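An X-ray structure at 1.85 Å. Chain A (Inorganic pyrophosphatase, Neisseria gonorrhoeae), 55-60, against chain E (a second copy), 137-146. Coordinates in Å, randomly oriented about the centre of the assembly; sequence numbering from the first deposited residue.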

# COMPACT_ATOMS: atom_id res chain seq x y z
N GLU A 55 -10.80 -1.71 -16.08
CA GLU A 55 -11.47 -0.43 -16.24
C GLU A 55 -10.46 0.72 -16.22
O GLU A 55 -9.33 0.55 -15.74
CB GLU A 55 -12.49 -0.23 -15.12
CG GLU A 55 -13.49 -1.37 -14.96
CD GLU A 55 -14.68 -1.27 -15.90
OE1 GLU A 55 -15.76 -1.81 -15.56
OE2 GLU A 55 -14.55 -0.66 -16.98
N PRO A 56 -10.83 1.91 -16.69
CA PRO A 56 -9.93 3.06 -16.54
C PRO A 56 -9.59 3.27 -15.07
O PRO A 56 -10.44 3.16 -14.19
CB PRO A 56 -10.74 4.22 -17.12
CG PRO A 56 -11.65 3.56 -18.14
CD PRO A 56 -12.02 2.24 -17.50
N ALA A 57 -8.31 3.55 -14.80
CA ALA A 57 -7.89 3.76 -13.41
C ALA A 57 -8.65 4.90 -12.75
O ALA A 57 -8.87 4.87 -11.53
CB ALA A 57 -6.39 4.04 -13.34
N ILE A 58 -9.07 5.92 -13.52
CA ILE A 58 -9.84 7.01 -12.90
C ILE A 58 -11.20 6.56 -12.41
O ILE A 58 -11.86 7.32 -11.69
CB ILE A 58 -10.03 8.22 -13.84
CG1 ILE A 58 -10.77 7.81 -15.13
CG2 ILE A 58 -8.68 8.87 -14.17
CD1 ILE A 58 -11.29 9.02 -15.96
N PHE A 59 -11.66 5.36 -12.79
CA PHE A 59 -12.96 4.86 -12.39
C PHE A 59 -12.81 3.63 -11.50
O PHE A 59 -13.56 2.67 -11.61
CB PHE A 59 -13.83 4.55 -13.61
CG PHE A 59 -14.16 5.74 -14.44
CD1 PHE A 59 -14.66 6.89 -13.85
CD2 PHE A 59 -13.97 5.73 -15.82
CE1 PHE A 59 -14.97 8.02 -14.62
CE2 PHE A 59 -14.28 6.83 -16.60
CZ PHE A 59 -14.78 7.99 -16.00
N ALA A 60 -11.83 3.66 -10.59
CA ALA A 60 -11.76 2.66 -9.54
C ALA A 60 -13.07 2.63 -8.76
O ALA A 60 -13.74 3.66 -8.60
CB ALA A 60 -10.59 2.94 -8.60
N GLN E 137 -3.24 6.34 -25.63
CA GLN E 137 -4.26 7.36 -25.86
C GLN E 137 -5.29 7.38 -24.72
O GLN E 137 -5.74 8.45 -24.29
CB GLN E 137 -4.94 7.15 -27.21
CG GLN E 137 -5.99 8.22 -27.50
CD GLN E 137 -6.76 8.03 -28.81
OE1 GLN E 137 -6.64 7.00 -29.48
NE2 GLN E 137 -7.55 9.03 -29.17
N GLN E 138 -5.63 6.20 -24.19
CA GLN E 138 -6.63 6.12 -23.13
C GLN E 138 -6.17 6.82 -21.84
O GLN E 138 -7.00 7.30 -21.06
CB GLN E 138 -6.97 4.65 -22.85
CG GLN E 138 -8.23 4.43 -22.03
CD GLN E 138 -9.50 4.45 -22.88
OE1 GLN E 138 -9.55 5.09 -23.93
NE2 GLN E 138 -10.54 3.73 -22.43
N LEU E 139 -4.86 6.87 -21.60
CA LEU E 139 -4.35 7.63 -20.46
C LEU E 139 -4.64 9.12 -20.64
O LEU E 139 -5.13 9.79 -19.72
CB LEU E 139 -2.85 7.38 -20.30
CG LEU E 139 -2.13 8.24 -19.25
CD1 LEU E 139 -2.77 8.03 -17.88
CD2 LEU E 139 -0.66 7.91 -19.19
N ILE E 140 -4.38 9.65 -21.84
CA ILE E 140 -4.66 11.04 -22.14
C ILE E 140 -6.15 11.34 -21.97
O ILE E 140 -6.53 12.37 -21.42
CB ILE E 140 -4.20 11.38 -23.58
CG1 ILE E 140 -2.72 11.05 -23.78
CG2 ILE E 140 -4.51 12.84 -23.90
CD1 ILE E 140 -1.79 11.80 -22.88
N LYS E 141 -7.00 10.44 -22.47
CA LYS E 141 -8.45 10.62 -22.31
C LYS E 141 -8.86 10.62 -20.84
O LYS E 141 -9.79 11.34 -20.45
CB LYS E 141 -9.20 9.53 -23.07
CG LYS E 141 -9.07 9.62 -24.58
CD LYS E 141 -10.02 8.63 -25.24
CE LYS E 141 -11.47 8.90 -24.79
NZ LYS E 141 -12.44 7.87 -25.23
N GLN E 142 -8.19 9.82 -20.01
CA GLN E 142 -8.49 9.79 -18.58
C GLN E 142 -8.05 11.09 -17.90
O GLN E 142 -8.77 11.63 -17.05
CB GLN E 142 -7.79 8.60 -17.92
CG GLN E 142 -8.41 7.24 -18.21
CD GLN E 142 -7.72 6.15 -17.43
OE1 GLN E 142 -7.71 6.16 -16.20
NE2 GLN E 142 -7.11 5.20 -18.16
N ILE E 143 -6.87 11.60 -18.26
CA ILE E 143 -6.43 12.89 -17.73
C ILE E 143 -7.40 13.99 -18.13
O ILE E 143 -7.75 14.86 -17.32
CB ILE E 143 -5.00 13.20 -18.22
CG1 ILE E 143 -4.03 12.15 -17.68
CG2 ILE E 143 -4.59 14.63 -17.80
CD1 ILE E 143 -2.64 12.22 -18.25
N GLU E 144 -7.82 13.99 -19.40
CA GLU E 144 -8.78 14.98 -19.88
C GLU E 144 -10.09 14.89 -19.10
O GLU E 144 -10.63 15.91 -18.66
CB GLU E 144 -9.04 14.78 -21.38
CG GLU E 144 -10.13 15.72 -21.97
CD GLU E 144 -10.04 15.80 -23.49
OE1 GLU E 144 -8.98 15.46 -24.04
OE2 GLU E 144 -11.04 16.19 -24.14
N PHE E 145 -10.62 13.68 -18.93
CA PHE E 145 -11.84 13.53 -18.15
C PHE E 145 -11.65 14.09 -16.75
O PHE E 145 -12.49 14.83 -16.24
CB PHE E 145 -12.26 12.06 -18.06
CG PHE E 145 -13.58 11.86 -17.36
CD1 PHE E 145 -13.65 11.82 -15.97
CD2 PHE E 145 -14.75 11.74 -18.09
CE1 PHE E 145 -14.87 11.66 -15.32
CE2 PHE E 145 -15.98 11.57 -17.45
CZ PHE E 145 -16.05 11.53 -16.08
N HIS E 146 -10.55 13.71 -16.10
CA HIS E 146 -10.30 14.19 -14.76
C HIS E 146 -10.37 15.71 -14.69
O HIS E 146 -11.09 16.28 -13.86
CB HIS E 146 -8.94 13.71 -14.26
CG HIS E 146 -8.53 14.35 -12.97
ND1 HIS E 146 -9.02 13.93 -11.76
CD2 HIS E 146 -7.76 15.43 -12.72
CE1 HIS E 146 -8.52 14.70 -10.80
NE2 HIS E 146 -7.76 15.62 -11.37

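What holds the helix of chain E against the short turn of chain A? The center of the contact is Gln E142, which has more of its surface covered than any other residue here, and CA of Gln E142 lies 6.5 Å from CA of Ile A58, the closest approach of the two backbones measured between CA atoms. Its side chain leaves the helix toward chain A with chi1 in m and chi2 in t, an extended reach that brings the amide up to the backbone of the turn. There the N of Ile A58 donates a hydrogen bond to OE1 of Gln E142, at 3.0 Å and with an angle of 158° at the hydrogen. A backbone amide thus finds its acceptor in a side chain of the other copy, while NE2 of the same glutamine is hydrogen-bonded elsewhere in the structure.

Why does one carbonyl oxygen sit so close to two successive backbone nitrogens? Ala A57 and Ile A58 form a short 3-10 segment, and this tight curl brings their N atoms within reach of the same point. The N of Ala A57 is also 3.0 Å from OE1 of Gln E142, yet the angle is poor and this second approach is not a hydrogen bond; distance alone would not separate the two. The turn is braced from within by the N of Phe A59, which donates to the O of Pro A56 at 2.9 Å. Pro A56 also packs its ring against the glutamine amide, with CB of Pro A56 3.6 Å from CD of Gln E142, so the polar group is met by a carbon surface as well as by the backbone.

How does Ile A58 use its side chain once its nitrogen is engaged? It has the largest covered area on the chain A side, and its CA-to-CB bond points toward the helix. With chi1 in p and chi2 in t, the side chain places CG2 of Ile A58 3.5 Å from OE1 of Gln E142 and carries CD1 of Ile A58 to 3.7 Å from CD1 of Phe E145. The isoleucine therefore touches both the residue that accepts its hydrogen bond and an aromatic ring three positions further along the helix. That spacing is close to one helical turn, which is why both Gln E142 and Phe E145 can point toward chain A.

What do the two phenylalanines add? Phe E145 turns a face to chain A, and the edge of Phe A59 is directed at that face. The ring centroids are 5.1 Å apart and the planes meet at 77°, an edge-to-face pair in which CE1 of Phe A59 comes within 3.7 Å of CE1 of Phe E145. Such an arrangement sets the slightly positive rim of one ring against the electron-rich face of the other. The CA-to-CB bond of Phe A59 points sideways, but the end of its side chain comes nearer the helix. Both rings are buried, adding an apolar patch beside the single hydrogen bond.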